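Local atomic coordinates of D-ribose pyranase (Bacillus subtilis, PDB entry 1OGC), a protein that probably catalyses the interconversion of the beta-pyran and beta-furan forms of D-ribose, working as a homodecamer built from two pentamers. Residues Ala29-Pro34 and Glu100-Thr105. Sequence-based numbering, arbitrary orientation.
Sequences AGLPVP and EFKLLT
With chi1 at -172°, Leu31 holds CG trans to its own nitrogen and extends both methyls toward helix 98-104, where they meet Phe101 and Lys102. Thr105 is turned differently: a chi1 of 62° sets OG1 between its backbone nitrogen and carbonyl carbon, facing back along the chain and across to Pro34. The two leucine branches divide the work. CD2 comes up to the edge of the Phe101 ring, near the ring plane, 4.5 Å from CE2, whereas CD1 lies 4.2 Å from CG of Lys102, the two side chains running past each other in opposite senses. The lysine chain, bent at chi2, chi3 and chi4, then passes at roughly a right angle to Pro32, bringing NZ to 3.7 Å from CG of that proline. At the far end of the contact, the Pro34 ring crosses Thr105 nearly perpendicularly, with CG 3.3 Å from OG1, a close van der Waals approach.

No direct hydrogen bond links segments 29-34 and 100-105; a water bridges them, donating to Pro32 O at 2.7 Å and to Thr105 OG1 at 3.0 Å. The hydroxyl itself donates to Lys102 O at 2.5 Å, a short bond, bent (C=O...OG1 132°) and somewhat out of the carbonyl plane.

The contact joins the loop between strands 23-27 and 39-41 to the helix that begins at substrate-binding His98. Leu31 and Phe101 also pack on substrate-binding Asn122, Asp28 OD2 accepts from Gly30 N and Leu31 N, and Pro32 rests on His20, the probable proton donor, of a second subunit, placing the contact beside the substrate site where two subunits meet. Giving its hydrogen to Lys102 O while accepting the water's, Thr105 OG1 completes the hydrogen-bonded connection found between the segments, set beside apolar packing.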
loop_
_atom_site.group_PDB
_atom_site.type_symbol
_atom_site.label_atom_id
_atom_site.label_comp_id
_atom_site.label_asym_id
_atom_site.label_seq_id
_atom_site.Cartn_x
_atom_site.Cartn_y
_atom_site.Cartn_z
ATOM N N ALA A 29 1.434 25.358 -18.299
ATOM C CA ALA A 29 0.898 24.079 -18.746
ATOM C C ALA A 29 1.905 23.102 -19.365
ATOM O O ALA A 29 1.560 21.950 -19.652
ATOM C CB ALA A 29 -0.248 24.324 -19.718
ATOM N N GLY A 30 3.145 23.538 -19.547
ATOM C CA GLY A 30 4.127 22.668 -20.166
ATOM C C GLY A 30 5.280 22.161 -19.322
ATOM O O GLY A 30 5.949 21.211 -19.718
ATOM N N LEU A 31 5.523 22.772 -18.169
ATOM C CA LEU A 31 6.630 22.353 -17.323
ATOM C C LEU A 31 6.537 20.883 -16.896
ATOM O O LEU A 31 5.497 20.428 -16.427
ATOM C CB LEU A 31 6.706 23.224 -16.071
ATOM C CG LEU A 31 7.952 22.986 -15.213
ATOM C CD1 LEU A 31 9.141 23.665 -15.870
ATOM C CD2 LEU A 31 7.745 23.547 -13.806
ATOM N N PRO A 32 7.627 20.119 -17.071
ATOM C CA PRO A 32 7.613 18.705 -16.674
ATOM C C PRO A 32 7.721 18.617 -15.148
ATOM O O PRO A 32 8.394 19.442 -14.525
ATOM C CB PRO A 32 8.853 18.145 -17.364
ATOM C CG PRO A 32 9.811 19.319 -17.294
ATOM C CD PRO A 32 8.908 20.475 -17.710
ATOM N N VAL A 33 7.051 17.639 -14.548
ATOM C CA VAL A 33 7.107 17.459 -13.096
ATOM C C VAL A 33 8.039 16.292 -12.775
ATOM O O VAL A 33 7.824 15.172 -13.241
ATOM C CB VAL A 33 5.708 17.161 -12.511
ATOM C CG1 VAL A 33 5.812 16.854 -11.017
ATOM C CG2 VAL A 33 4.786 18.349 -12.744
ATOM N N PRO A 34 9.087 16.538 -11.974
ATOM C CA PRO A 34 10.033 15.474 -11.617
ATOM C C PRO A 34 9.327 14.284 -10.957
ATOM O O PRO A 34 8.296 14.454 -10.300
ATOM C CB PRO A 34 10.992 16.171 -10.653
ATOM C CG PRO A 34 10.899 17.631 -11.057
ATOM C CD PRO A 34 9.431 17.801 -11.299
ATOM N N GLU A 100 18.836 24.979 -14.901
ATOM C CA GLU A 100 19.151 24.910 -13.482
ATOM C C GLU A 100 17.831 24.930 -12.719
ATOM O O GLU A 100 17.663 24.237 -11.715
ATOM C CB GLU A 100 19.993 26.109 -13.053
ATOM C CG GLU A 100 21.311 26.266 -13.785
ATOM C CD GLU A 100 22.074 27.491 -13.315
ATOM O OE1 GLU A 100 22.457 27.532 -12.125
ATOM O OE2 GLU A 100 22.279 28.416 -14.132
ATOM N N PHE A 101 16.900 25.743 -13.216
ATOM C CA PHE A 101 15.580 25.880 -12.619
ATOM C C PHE A 101 14.916 24.508 -12.488
ATOM O O PHE A 101 14.487 24.119 -11.398
ATOM C CB PHE A 101 14.713 26.791 -13.492
ATOM C CG PHE A 101 13.345 27.042 -12.937
ATOM C CD1 PHE A 101 13.137 28.035 -11.985
ATOM C CD2 PHE A 101 12.260 26.281 -13.361
ATOM C CE1 PHE A 101 11.870 28.267 -11.464
ATOM C CE2 PHE A 101 10.988 26.505 -12.845
ATOM C CZ PHE A 101 10.792 27.502 -11.894
ATOM N N LYS A 102 14.836 23.783 -13.602
ATOM C CA LYS A 102 14.222 22.460 -13.619
ATOM C C LYS A 102 14.860 21.496 -12.618
ATOM O O LYS A 102 14.173 20.658 -12.033
ATOM C CB LYS A 102 14.270 21.876 -15.038
ATOM C CG LYS A 102 13.036 22.208 -15.880
ATOM C CD LYS A 102 13.373 22.611 -17.320
ATOM C CE LYS A 102 14.092 21.520 -18.096
ATOM N NZ LYS A 102 13.255 20.301 -18.272
ATOM N N LEU A 103 16.168 21.619 -12.412
ATOM C CA LEU A 103 16.869 20.757 -11.462
ATOM C C LEU A 103 16.406 21.050 -10.042
ATOM O O LEU A 103 16.276 20.150 -9.210
ATOM C CB LEU A 103 18.377 20.984 -11.537
ATOM C CG LEU A 103 19.126 20.428 -12.746
ATOM C CD1 LEU A 103 20.600 20.793 -12.629
ATOM C CD2 LEU A 103 18.955 18.914 -12.812
ATOM N N LEU A 104 16.167 22.329 -9.777
ATOM C CA LEU A 104 15.735 22.780 -8.466
ATOM C C LEU A 104 14.333 22.288 -8.108
ATOM O O LEU A 104 14.035 22.069 -6.940
ATOM C CB LEU A 104 15.781 24.310 -8.417
ATOM C CG LEU A 104 16.395 24.942 -7.165
ATOM C CD1 LEU A 104 17.833 24.464 -6.987
ATOM C CD2 LEU A 104 16.356 26.459 -7.301
ATOM N N THR A 105 13.480 22.102 -9.111
ATOM C CA THR A 105 12.118 21.649 -8.857
ATOM C C THR A 105 12.036 20.251 -8.256
ATOM O O THR A 105 11.003 19.869 -7.711
ATOM C CB THR A 105 11.257 21.667 -10.140
ATOM O OG1 THR A 105 11.812 20.767 -11.108
ATOM C CG2 THR A 105 11.189 23.077 -10.716
HETATM O O HOH W 1 10.759 20.521 -13.888
#